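1-deoxy-D-xylulose 5-phosphate reductoisomerase (Zymomonas mobilis, PDB 1R0K) catalyses the NADPH-dependent rearrangement and reduction of 1-deoxy-D-xylulose 5-phosphate to 2-C-methyl-D-erythritol 4-phosphate, a step of isoprenoid biosynthesis that requires a divalent metal. Local coordinates at residues A94-A99 with T119-N124; A112-G117 with H142-L147; T6-G11 with Q32-T37; V149-N154 with P264-P269. All blocks are in the same frame, centred on the assembly; numbering follows the deposited sequence.

Contact 1 of 4, residues A94-A99 with T119-N124; sequences ADWTMA and TVALAN
W96 and T119 are paired on neighbouring parallel strands, and the indole meets the threonine methyl, CD1 of W96 lying 3.5 Å from CG2 of T119. CG of W96 stands anti to the backbone N (chi1 -171°), and from there the ring reaches along the next strand until CZ2 comes 3.5 Å from CB of A121. A small alanine suits that place, because M98, its chain bent at chi2 (54°) and chi3, brings CE to 3.9 Å from the same A121 CB. An alanine instead of W96 would probably leave T119 CG2 and A121 CB facing a gap and T273 O without the NE1 donor it now has. On the other face A99 CB touches CG1 of V120 and CD1 of L122. The backbone bonds end in a fork: A99 O accepts from A123 N (3.0 Å) and N124 N (3.1 Å), which arrive from opposite faces of its plane. N124, a predicted NADPH-binding residue, turns its side chain to I101 O, G103 O and S127. Helix 107-115 covers the T97 and A99 face, helix 15-25 packs on W96 and M98, and strands 5-10 and 145-148 flank the pair.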
loop_
_atom_site.group_PDB
_atom_site.type_symbol
_atom_site.label_atom_id
_atom_site.label_comp_id
_atom_site.label_asym_id
_atom_site.label_seq_id
_atom_site.Cartn_x
_atom_site.Cartn_y
_atom_site.Cartn_z
ATOM N N ALA B 94 -21.293 15.745 -17.359
ATOM C CA ALA B 94 -20.686 14.421 -17.237
ATOM C C ALA B 94 -20.497 14.025 -15.777
ATOM O O ALA B 94 -20.059 14.836 -14.962
ATOM C CB ALA B 94 -19.351 14.401 -17.947
ATOM N N ASP B 95 -20.823 12.780 -15.442
ATOM C CA ASP B 95 -20.654 12.330 -14.066
ATOM C C ASP B 95 -19.165 12.202 -13.765
ATOM O O ASP B 95 -18.734 12.377 -12.627
ATOM C CB ASP B 95 -21.336 10.979 -13.839
ATOM C CG ASP B 95 -21.309 10.555 -12.377
ATOM O OD1 ASP B 95 -21.959 11.233 -11.546
ATOM O OD2 ASP B 95 -20.633 9.551 -12.052
ATOM N N TRP B 96 -18.380 11.905 -14.795
ATOM C CA TRP B 96 -16.944 11.749 -14.626
ATOM C C TRP B 96 -16.237 12.622 -15.646
ATOM O O TRP B 96 -16.489 12.514 -16.846
ATOM C CB TRP B 96 -16.538 10.293 -14.835
ATOM C CG TRP B 96 -15.120 10.004 -14.469
ATOM C CD1 TRP B 96 -14.638 9.714 -13.225
ATOM C CD2 TRP B 96 -13.996 9.946 -15.358
ATOM N NE1 TRP B 96 -13.285 9.471 -13.284
ATOM C CE2 TRP B 96 -12.865 9.608 -14.580
ATOM C CE3 TRP B 96 -13.836 10.147 -16.738
ATOM C CZ2 TRP B 96 -11.587 9.463 -15.136
ATOM C CZ3 TRP B 96 -12.565 10.005 -17.293
ATOM C CH2 TRP B 96 -11.456 9.664 -16.491
ATOM N N THR B 97 -15.349 13.485 -15.162
ATOM C CA THR B 97 -14.615 14.396 -16.030
ATOM C C THR B 97 -13.113 14.282 -15.864
ATOM O O THR B 97 -12.591 14.425 -14.761
ATOM C CB THR B 97 -14.978 15.875 -15.747
ATOM O OG1 THR B 97 -16.374 16.081 -15.975
ATOM C CG2 THR B 97 -14.169 16.811 -16.655
ATOM N N MET B 98 -12.421 14.025 -16.966
ATOM C CA MET B 98 -10.970 13.957 -16.943
ATOM C C MET B 98 -10.518 15.368 -17.302
ATOM O O MET B 98 -10.744 15.832 -18.419
ATOM C CB MET B 98 -10.456 12.949 -17.981
ATOM C CG MET B 98 -8.955 13.035 -18.250
ATOM S SD MET B 98 -7.924 12.908 -16.766
ATOM C CE MET B 98 -7.975 11.165 -16.491
ATOM N N ALA B 99 -9.910 16.060 -16.343
ATOM C CA ALA B 99 -9.432 17.421 -16.562
ATOM C C ALA B 99 -7.969 17.323 -16.952
ATOM O O ALA B 99 -7.089 17.312 -16.090
ATOM C CB ALA B 99 -9.582 18.236 -15.298
ATOM N N THR B 119 -17.763 13.903 -10.322
ATOM C CA THR B 119 -16.410 13.375 -10.169
ATOM C C THR B 119 -15.450 13.993 -11.175
ATOM O O THR B 119 -15.732 14.052 -12.374
ATOM C CB THR B 119 -16.386 11.832 -10.311
ATOM O OG1 THR B 119 -17.246 11.255 -9.323
ATOM C CG2 THR B 119 -14.977 11.286 -10.096
ATOM N N VAL B 120 -14.318 14.468 -10.670
ATOM C CA VAL B 120 -13.305 15.084 -11.512
ATOM C C VAL B 120 -11.950 14.424 -11.304
ATOM O O VAL B 120 -11.405 14.443 -10.197
ATOM C CB VAL B 120 -13.157 16.590 -11.205
ATOM C CG1 VAL B 120 -12.114 17.217 -12.125
ATOM C CG2 VAL B 120 -14.503 17.288 -11.366
ATOM N N ALA B 121 -11.425 13.815 -12.360
ATOM C CA ALA B 121 -10.101 13.195 -12.303
ATOM C C ALA B 121 -9.191 14.350 -12.724
ATOM O O ALA B 121 -9.255 14.820 -13.863
ATOM C CB ALA B 121 -10.009 12.021 -13.302
ATOM N N LEU B 122 -8.357 14.814 -11.799
ATOM C CA LEU B 122 -7.496 15.966 -12.053
ATOM C C LEU B 122 -6.069 15.687 -12.499
ATOM O O LEU B 122 -5.285 15.086 -11.770
ATOM C CB LEU B 122 -7.461 16.858 -10.809
ATOM C CG LEU B 122 -6.608 18.134 -10.879
ATOM C CD1 LEU B 122 -7.113 19.030 -11.998
ATOM C CD2 LEU B 122 -6.671 18.870 -9.543
ATOM N N ALA B 123 -5.748 16.150 -13.705
ATOM C CA ALA B 123 -4.418 15.997 -14.279
ATOM C C ALA B 123 -3.759 17.377 -14.417
ATOM O O ALA B 123 -2.544 17.510 -14.271
ATOM C CB ALA B 123 -4.513 15.314 -15.639
ATOM N N ASN B 124 -4.563 18.400 -14.698
ATOM C CA ASN B 124 -4.058 19.771 -14.834
ATOM C C ASN B 124 -3.325 20.176 -13.553
ATOM O O ASN B 124 -3.892 20.124 -12.464
ATOM C CB ASN B 124 -5.220 20.736 -15.104
ATOM C CG ASN B 124 -4.790 22.201 -15.074
ATOM O OD1 ASN B 124 -4.764 22.833 -14.015
ATOM N ND2 ASN B 124 -4.438 22.740 -16.237
HETATM O O HOH W 1 -17.769 15.352 -13.689
HETATM O O HOH W 2 -19.693 11.356 -9.813
#

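Contact 2 of 4, residues A112-G117 with H142-L147; sequences AAIRKG and HGTTLL
I114 O is gripped by two donors that come from opposite faces of its plane: the hydroxyl OG1 of T144 at a short 2.5 Å, and G117 N at 2.9 Å. The first torsion of T144 sets OG1 beside the backbone N (chi1 -50°), facing this carbonyl near the end of helix 107-115. Threonine serves well because its hydroxyl donates while its methyl CG2 packs beside I114, 4.1 Å from I114 CA. The side chains of I114 and T144 cross at about a right angle. Beside this bond the imidazole of H142 takes a CH-pi contact from R115, whose CA stands 3.8 Å from the ring centroid, 19° off the normal; R115 O sits over that face nearer the rim, 3.0 Å from CD2 of H142. CG of R115 adds a contact of 3.5 Å to CE1 of H142. The ring is also held by ND1, which is hydrogen-bonded to A138 O. G117 has positive phi, and a CB there would collide with H142 O, so glycine fits on both counts. I114 packs on M135, A138 and V139 of helix 132-142, and beyond T144 the chain enters strand 145-148, which pairs with strand 119-122 at the margin of the parallel sheet.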
loop_
_atom_site.group_PDB
_atom_site.type_symbol
_atom_site.label_atom_id
_atom_site.label_comp_id
_atom_site.label_asym_id
_atom_site.label_seq_id
_atom_site.Cartn_x
_atom_site.Cartn_y
_atom_site.Cartn_z
ATOM N N ALA B 112 -14.945 24.907 -13.611
ATOM C CA ALA B 112 -16.339 24.729 -14.002
ATOM C C ALA B 112 -16.794 23.296 -13.730
ATOM O O ALA B 112 -17.860 23.078 -13.153
ATOM C CB ALA B 112 -16.525 25.068 -15.481
ATOM N N ALA B 113 -15.988 22.323 -14.147
ATOM C CA ALA B 113 -16.305 20.913 -13.930
ATOM C C ALA B 113 -16.409 20.615 -12.429
ATOM O O ALA B 113 -17.332 19.934 -11.978
ATOM C CB ALA B 113 -15.228 20.034 -14.557
ATOM N N ILE B 114 -15.453 21.120 -11.657
ATOM C CA ILE B 114 -15.474 20.902 -10.219
ATOM C C ILE B 114 -16.760 21.453 -9.601
ATOM O O ILE B 114 -17.375 20.807 -8.758
ATOM C CB ILE B 114 -14.256 21.559 -9.539
ATOM C CG1 ILE B 114 -12.997 20.752 -9.863
ATOM C CG2 ILE B 114 -14.476 21.644 -8.035
ATOM C CD1 ILE B 114 -11.717 21.367 -9.344
ATOM N N ARG B 115 -17.173 22.640 -10.039
ATOM C CA ARG B 115 -18.382 23.268 -9.515
ATOM C C ARG B 115 -19.666 22.481 -9.788
ATOM O O ARG B 115 -20.674 22.684 -9.107
ATOM C CB ARG B 115 -18.498 24.700 -10.046
ATOM C CG ARG B 115 -17.552 25.676 -9.340
ATOM C CD ARG B 115 -17.541 27.051 -9.987
ATOM N NE ARG B 115 -16.873 28.037 -9.140
ATOM C CZ ARG B 115 -16.571 29.275 -9.523
ATOM N NH1 ARG B 115 -16.873 29.691 -10.746
ATOM N NH2 ARG B 115 -15.969 30.105 -8.678
ATOM N N LYS B 116 -19.629 21.574 -10.764
ATOM C CA LYS B 116 -20.801 20.756 -11.081
ATOM C C LYS B 116 -21.004 19.704 -10.005
ATOM O O LYS B 116 -22.013 19.001 -9.989
ATOM C CB LYS B 116 -20.652 20.083 -12.446
ATOM C CG LYS B 116 -20.874 21.022 -13.610
ATOM C CD LYS B 116 -22.277 21.592 -13.574
ATOM C CE LYS B 116 -22.464 22.660 -14.628
ATOM N NZ LYS B 116 -23.840 23.222 -14.593
ATOM N N GLY B 117 -20.020 19.584 -9.122
ATOM C CA GLY B 117 -20.122 18.655 -8.011
ATOM C C GLY B 117 -20.079 17.155 -8.219
ATOM O O GLY B 117 -20.351 16.414 -7.279
ATOM N N HIS B 142 -19.063 22.287 -3.413
ATOM C CA HIS B 142 -19.967 21.495 -4.239
ATOM C C HIS B 142 -19.957 19.989 -4.016
ATOM O O HIS B 142 -20.564 19.249 -4.784
ATOM C CB HIS B 142 -19.729 21.807 -5.721
ATOM C CG HIS B 142 -19.924 23.252 -6.068
ATOM N ND1 HIS B 142 -18.887 24.159 -6.097
ATOM C CD2 HIS B 142 -21.045 23.954 -6.361
ATOM C CE1 HIS B 142 -19.360 25.356 -6.393
ATOM N NE2 HIS B 142 -20.666 25.259 -6.558
ATOM N N GLY B 143 -19.294 19.544 -2.955
ATOM C CA GLY B 143 -19.249 18.123 -2.649
ATOM C C GLY B 143 -18.666 17.307 -3.786
ATOM O O GLY B 143 -19.050 16.158 -4.012
ATOM N N THR B 144 -17.723 17.912 -4.495
ATOM C CA THR B 144 -17.073 17.275 -5.627
ATOM C C THR B 144 -16.152 16.138 -5.201
ATOM O O THR B 144 -15.498 16.203 -4.158
ATOM C CB THR B 144 -16.220 18.296 -6.400
ATOM O OG1 THR B 144 -17.005 19.459 -6.674
ATOM C CG2 THR B 144 -15.715 17.704 -7.715
ATOM N N THR B 145 -16.105 15.089 -6.014
ATOM C CA THR B 145 -15.208 13.982 -5.747
ATOM C C THR B 145 -13.981 14.282 -6.598
ATOM O O THR B 145 -14.030 14.169 -7.824
ATOM C CB THR B 145 -15.800 12.636 -6.183
ATOM O OG1 THR B 145 -16.965 12.355 -5.401
ATOM C CG2 THR B 145 -14.775 11.519 -5.985
ATOM N N LEU B 146 -12.891 14.685 -5.951
ATOM C CA LEU B 146 -11.663 15.018 -6.672
ATOM C C LEU B 146 -10.652 13.872 -6.604
ATOM O O LEU B 146 -10.223 13.477 -5.518
ATOM C CB LEU B 146 -11.047 16.291 -6.081
ATOM C CG LEU B 146 -9.859 16.860 -6.848
ATOM C CD1 LEU B 146 -10.342 17.416 -8.176
ATOM C CD2 LEU B 146 -9.185 17.948 -6.018
ATOM N N LEU B 147 -10.272 13.344 -7.764
ATOM C CA LEU B 147 -9.326 12.239 -7.817
ATOM C C LEU B 147 -8.081 12.644 -8.601
ATOM O O LEU B 147 -8.157 12.927 -9.794
ATOM C CB LEU B 147 -9.990 11.024 -8.473
ATOM C CG LEU B 147 -11.330 10.618 -7.845
ATOM C CD1 LEU B 147 -12.050 9.607 -8.740
ATOM C CD2 LEU B 147 -11.087 10.044 -6.449
HETATM O O HOH W 3 -22.023 16.846 -5.009
#

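Contact 3 of 4, residues T6-G11 with Q32-T37; sequences TVTVLG and QVIALT
The flat carboxamide of Q32 approaches T6 through its oxygen, OE1 lying 3.5 Å from the methyl CG2 of T6, with the two side chains side by side and pointing the same way. Among the peptide planes, V7 N donates to Q32 O from 34° out of the carbonyl plane, whereas V9 N lies almost on the line of the C=O of A35. Between these bonds the register slips by one residue, a beta bulge that puts I34 and A35 opposite T8. I34 packs its CG1 3.7 Å from CB of T6. OG1 of T8, held beside its own backbone N (chi1 -79°), accepts from A35 N at 3.2 Å. On the opposite face, under helix 15-25, beta-branched V7, V9 and V33 suit the extended strands, CG2 of V7 meeting CG2 of V33 at 4.0 Å; the longer L36 brings CD2 to 3.7 Å from CB of V9. At the far end G11 N gives its hydrogen to OG1 of T37 at 2.9 Å, with a weak second bond to T37 O. The backbone angles of G11 would jam any CB against the preceding carbonyl, so glycine suits this start of the Rossmann-type loop, whose T13 and G14 are predicted to bind NADPH. Chemically, two threonine hydroxyls thus offer acceptors to backbone N-H groups where the regular parallel pairing shifts or ends.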
loop_
_atom_site.group_PDB
_atom_site.type_symbol
_atom_site.label_atom_id
_atom_site.label_comp_id
_atom_site.label_asym_id
_atom_site.label_seq_id
_atom_site.Cartn_x
_atom_site.Cartn_y
_atom_site.Cartn_z
ATOM N N THR B 6 -21.841 8.775 -17.711
ATOM C CA THR B 6 -21.398 9.802 -18.646
ATOM C C THR B 6 -19.998 10.333 -18.333
ATOM O O THR B 6 -19.670 10.610 -17.176
ATOM C CB THR B 6 -22.390 10.985 -18.679
ATOM O OG1 THR B 6 -22.561 11.513 -17.355
ATOM C CG2 THR B 6 -23.741 10.521 -19.208
ATOM N N VAL B 7 -19.183 10.477 -19.372
ATOM C CA VAL B 7 -17.819 10.956 -19.205
ATOM C C VAL B 7 -17.415 12.042 -20.196
ATOM O O VAL B 7 -17.841 12.050 -21.356
ATOM C CB VAL B 7 -16.805 9.802 -19.339
ATOM C CG1 VAL B 7 -17.092 8.732 -18.307
ATOM C CG2 VAL B 7 -16.864 9.213 -20.743
ATOM N N THR B 8 -16.589 12.964 -19.717
ATOM C CA THR B 8 -16.071 14.043 -20.540
ATOM C C THR B 8 -14.567 14.086 -20.351
ATOM O O THR B 8 -14.067 13.972 -19.228
ATOM C CB THR B 8 -16.679 15.404 -20.149
ATOM O OG1 THR B 8 -17.989 15.518 -20.716
ATOM C CG2 THR B 8 -15.812 16.550 -20.650
ATOM N N VAL B 9 -13.847 14.227 -21.455
ATOM C CA VAL B 9 -12.399 14.289 -21.396
ATOM C C VAL B 9 -11.921 15.635 -21.923
ATOM O O VAL B 9 -12.038 15.930 -23.115
ATOM C CB VAL B 9 -11.755 13.168 -22.226
ATOM C CG1 VAL B 9 -10.236 13.193 -22.047
ATOM C CG2 VAL B 9 -12.325 11.823 -21.808
ATOM N N LEU B 10 -11.409 16.456 -21.016
ATOM C CA LEU B 10 -10.884 17.767 -21.372
ATOM C C LEU B 10 -9.404 17.540 -21.678
ATOM O O LEU B 10 -8.627 17.223 -20.781
ATOM C CB LEU B 10 -11.054 18.732 -20.196
ATOM C CG LEU B 10 -12.480 18.822 -19.638
ATOM C CD1 LEU B 10 -12.486 19.742 -18.433
ATOM C CD2 LEU B 10 -13.440 19.341 -20.724
ATOM N N GLY B 11 -9.024 17.691 -22.946
ATOM C CA GLY B 11 -7.645 17.463 -23.347
ATOM C C GLY B 11 -7.525 15.983 -23.672
ATOM O O GLY B 11 -6.735 15.260 -23.072
ATOM N N GLN B 32 -20.597 6.560 -21.461
ATOM C CA GLN B 32 -21.189 7.347 -22.535
ATOM C C GLN B 32 -20.436 8.673 -22.614
ATOM O O GLN B 32 -20.478 9.483 -21.689
ATOM C CB GLN B 32 -22.669 7.604 -22.251
ATOM C CG GLN B 32 -23.251 8.761 -23.045
ATOM C CD GLN B 32 -24.760 8.839 -22.941
ATOM O OE1 GLN B 32 -25.328 8.762 -21.847
ATOM N NE2 GLN B 32 -25.421 8.999 -24.082
ATOM N N VAL B 33 -19.742 8.888 -23.725
ATOM C CA VAL B 33 -18.967 10.102 -23.904
ATOM C C VAL B 33 -19.818 11.324 -24.217
ATOM O O VAL B 33 -20.568 11.337 -25.191
ATOM C CB VAL B 33 -17.935 9.929 -25.024
ATOM C CG1 VAL B 33 -17.142 11.210 -25.207
ATOM C CG2 VAL B 33 -17.005 8.776 -24.688
ATOM N N ILE B 34 -19.695 12.350 -23.383
ATOM C CA ILE B 34 -20.428 13.585 -23.587
ATOM C C ILE B 34 -19.580 14.503 -24.459
ATOM O O ILE B 34 -19.836 14.652 -25.652
ATOM C CB ILE B 34 -20.731 14.294 -22.245
ATOM C CG1 ILE B 34 -21.561 13.377 -21.343
ATOM C CG2 ILE B 34 -21.493 15.593 -22.498
ATOM C CD1 ILE B 34 -22.892 12.964 -21.937
ATOM N N ALA B 35 -18.555 15.108 -23.873
ATOM C CA ALA B 35 -17.697 16.000 -24.636
ATOM C C ALA B 35 -16.236 15.590 -24.626
ATOM O O ALA B 35 -15.745 14.991 -23.671
ATOM C CB ALA B 35 -17.829 17.421 -24.114
ATOM N N LEU B 36 -15.554 15.903 -25.720
ATOM C CA LEU B 36 -14.129 15.649 -25.850
ATOM C C LEU B 36 -13.571 16.973 -26.337
ATOM O O LEU B 36 -14.199 17.644 -27.153
ATOM C CB LEU B 36 -13.843 14.565 -26.893
ATOM C CG LEU B 36 -14.331 13.139 -26.635
ATOM C CD1 LEU B 36 -13.787 12.241 -27.742
ATOM C CD2 LEU B 36 -13.858 12.644 -25.265
ATOM N N THR B 37 -12.410 17.369 -25.833
ATOM C CA THR B 37 -11.826 18.623 -26.279
ATOM C C THR B 37 -10.361 18.413 -26.600
ATOM O O THR B 37 -9.735 17.477 -26.107
ATOM C CB THR B 37 -11.916 19.720 -25.205
ATOM O OG1 THR B 37 -10.883 19.525 -24.230
ATOM C CG2 THR B 37 -13.275 19.689 -24.525
#

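Contact 4 of 4, residues V149-N154 with P264-P269; sequences VDSEHN and PDMRTP
M266 bends at chi2 (-58°) and chi3 (-67°), which turns its end toward S151 and V149: SD lies 3.4 Å from OG of S151 and CE 3.6 Å from V149 O. A flexible, polarisable thioether fits such a mixed surface of hydroxyl, carbonyl and the CG1 methyl of V149. In N154 the first torsion sets CG anti to the backbone N (chi1 -173°), and the carboxamide meets the pyrrolidine of P269 with CG of N154 3.5 Å from CB of P269, the two side chains crossing at about a right angle. CB of P269 also lies 3.4 Å from V149 O. Proline suits this early place in helix 267-275, where its lack of an N-H costs no helical bond. The amide of N154 is held by P148 O at ND2 and by Q158 at OD1. An alanine at N154 would keep CB against P269 but would probably open a gap beside the proline and leave P148 O and Q158 NE2 without their N154 partner. D265 caps the turn that leads into helix 267-275, its OD1 accepting from R267 N at 2.9 Å, while NE and NH2 of R267 grip the carboxylate side-on, NH2 to OD2 at 2.8 Å. T268 reaches D254 O of the second subunit. The contact thus backs the predicted metal- and substrate-binding turn D150, S151 and E152 at the start of helix 151-159, a site as in other members of the DXR family.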
loop_
_atom_site.group_PDB
_atom_site.type_symbol
_atom_site.label_atom_id
_atom_site.label_comp_id
_atom_site.label_asym_id
_atom_site.label_seq_id
_atom_site.Cartn_x
_atom_site.Cartn_y
_atom_site.Cartn_z
ATOM N N VAL B 149 -4.787 12.424 -10.748
ATOM C CA VAL B 149 -4.354 11.519 -11.808
ATOM C C VAL B 149 -2.860 11.206 -11.884
ATOM O O VAL B 149 -2.475 10.076 -12.191
ATOM C CB VAL B 149 -4.810 12.064 -13.177
ATOM C CG1 VAL B 149 -4.224 11.224 -14.312
ATOM C CG2 VAL B 149 -6.332 12.055 -13.245
ATOM N N ASP B 150 -2.016 12.195 -11.614
ATOM C CA ASP B 150 -0.577 11.981 -11.702
ATOM C C ASP B 150 -0.061 10.873 -10.778
ATOM O O ASP B 150 -0.594 10.649 -9.694
ATOM C CB ASP B 150 0.157 13.306 -11.475
ATOM C CG ASP B 150 -0.103 14.308 -12.598
ATOM O OD1 ASP B 150 -0.533 13.876 -13.694
ATOM O OD2 ASP B 150 0.127 15.519 -12.400
ATOM N N SER B 151 0.987 10.190 -11.231
ATOM C CA SER B 151 1.574 9.052 -10.522
ATOM C C SER B 151 1.772 9.121 -9.023
ATOM O O SER B 151 1.322 8.233 -8.304
ATOM C CB SER B 151 2.906 8.663 -11.164
ATOM O OG SER B 151 2.702 8.236 -12.494
ATOM N N GLU B 152 2.463 10.146 -8.545
ATOM C CA GLU B 152 2.709 10.266 -7.118
ATOM C C GLU B 152 1.438 10.550 -6.325
ATOM O O GLU B 152 1.193 9.946 -5.279
ATOM C CB GLU B 152 3.723 11.378 -6.845
ATOM C CG GLU B 152 5.132 11.124 -7.377
ATOM C CD GLU B 152 5.283 11.399 -8.864
ATOM O OE1 GLU B 152 4.406 12.064 -9.462
ATOM O OE2 GLU B 152 6.301 10.958 -9.431
ATOM N N HIS B 153 0.631 11.478 -6.821
ATOM C CA HIS B 153 -0.594 11.837 -6.127
ATOM C C HIS B 153 -1.587 10.700 -6.085
ATOM O O HIS B 153 -2.244 10.496 -5.065
ATOM C CB HIS B 153 -1.228 13.060 -6.784
ATOM C CG HIS B 153 -0.339 14.259 -6.782
ATOM N ND1 HIS B 153 -0.281 15.146 -7.836
ATOM C CD2 HIS B 153 0.550 14.704 -5.863
ATOM C CE1 HIS B 153 0.609 16.084 -7.566
ATOM N NE2 HIS B 153 1.127 15.839 -6.376
ATOM N N ASN B 154 -1.709 9.963 -7.187
ATOM C CA ASN B 154 -2.651 8.851 -7.225
ATOM C C ASN B 154 -2.167 7.751 -6.285
ATOM O O ASN B 154 -2.967 7.101 -5.608
ATOM C CB ASN B 154 -2.794 8.316 -8.656
ATOM C CG ASN B 154 -3.878 7.269 -8.773
ATOM O OD1 ASN B 154 -3.620 6.072 -8.643
ATOM N ND2 ASN B 154 -5.112 7.718 -8.993
ATOM N N PRO B 264 5.112 1.813 -15.146
ATOM C CA PRO B 264 4.835 3.233 -15.385
ATOM C C PRO B 264 3.583 3.573 -16.206
ATOM O O PRO B 264 3.267 4.749 -16.395
ATOM C CB PRO B 264 6.117 3.712 -16.060
ATOM C CG PRO B 264 6.538 2.509 -16.844
ATOM C CD PRO B 264 6.319 1.380 -15.877
ATOM N N ASP B 265 2.874 2.554 -16.688
ATOM C CA ASP B 265 1.669 2.759 -17.497
ATOM C C ASP B 265 0.670 3.678 -16.787
ATOM O O ASP B 265 0.159 3.347 -15.713
ATOM C CB ASP B 265 1.002 1.413 -17.777
ATOM C CG ASP B 265 0.064 1.456 -18.971
ATOM O OD1 ASP B 265 -0.684 2.445 -19.121
ATOM O OD2 ASP B 265 0.071 0.483 -19.755
ATOM N N MET B 266 0.374 4.819 -17.402
ATOM C CA MET B 266 -0.550 5.772 -16.804
ATOM C C MET B 266 -1.991 5.274 -16.764
ATOM O O MET B 266 -2.846 5.900 -16.141
ATOM C CB MET B 266 -0.477 7.114 -17.536
ATOM C CG MET B 266 0.764 7.934 -17.203
ATOM S SD MET B 266 0.906 8.283 -15.425
ATOM C CE MET B 266 -0.505 9.393 -15.160
ATOM N N ARG B 267 -2.271 4.157 -17.431
ATOM C CA ARG B 267 -3.629 3.621 -17.400
ATOM C C ARG B 267 -3.937 3.062 -16.014
ATOM O O ARG B 267 -5.099 2.875 -15.660
ATOM C CB ARG B 267 -3.824 2.538 -18.470
ATOM C CG ARG B 267 -4.011 3.120 -19.871
ATOM C CD ARG B 267 -4.097 2.046 -20.941
ATOM N NE ARG B 267 -2.848 1.296 -21.049
ATOM C CZ ARG B 267 -2.597 0.397 -21.996
ATOM N NH1 ARG B 267 -3.514 0.143 -22.924
ATOM N NH2 ARG B 267 -1.442 -0.260 -22.005
ATOM N N THR B 268 -2.902 2.798 -15.223
ATOM C CA THR B 268 -3.139 2.281 -13.878
ATOM C C THR B 268 -3.747 3.387 -13.013
ATOM O O THR B 268 -4.819 3.207 -12.450
ATOM C CB THR B 268 -1.849 1.723 -13.239
ATOM O OG1 THR B 268 -1.465 0.530 -13.938
ATOM C CG2 THR B 268 -2.078 1.387 -11.760
ATOM N N PRO B 269 -3.068 4.540 -12.888
ATOM C CA PRO B 269 -3.679 5.593 -12.067
ATOM C C PRO B 269 -4.973 6.129 -12.703
ATOM O O PRO B 269 -5.932 6.434 -12.001
ATOM C CB PRO B 269 -2.574 6.655 -11.975
ATOM C CG PRO B 269 -1.759 6.419 -13.236
ATOM C CD PRO B 269 -1.695 4.910 -13.272
#

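Contacts 1 and 3 pair strands of one parallel sheet in the Rossmann-like NADPH domain, and contact 2 reaches it through strand 145-148. Contacts 3 and 1, about 9 Å apart between centres, join where M98 N probably donates to T8 O and L10 N to M98 O. The centres of contacts 1 and 2 lie about 8 Å apart, linked by a probable hydrogen bond of 2.8 Å from L122 N to L147 O. Contact 4, its centre about 14 Å from that of contact 1, is joined to it by V149 N to L122 O and by packing of V149 on A121 and M98. The predicted cofactor-binding residue N124 and the predicted metal ligands D150 and E152 thus follow the ends of neighbouring strands. The centres of contacts 2 and 4 are about 20 Å apart, although strand 145-148 leads from one to the other.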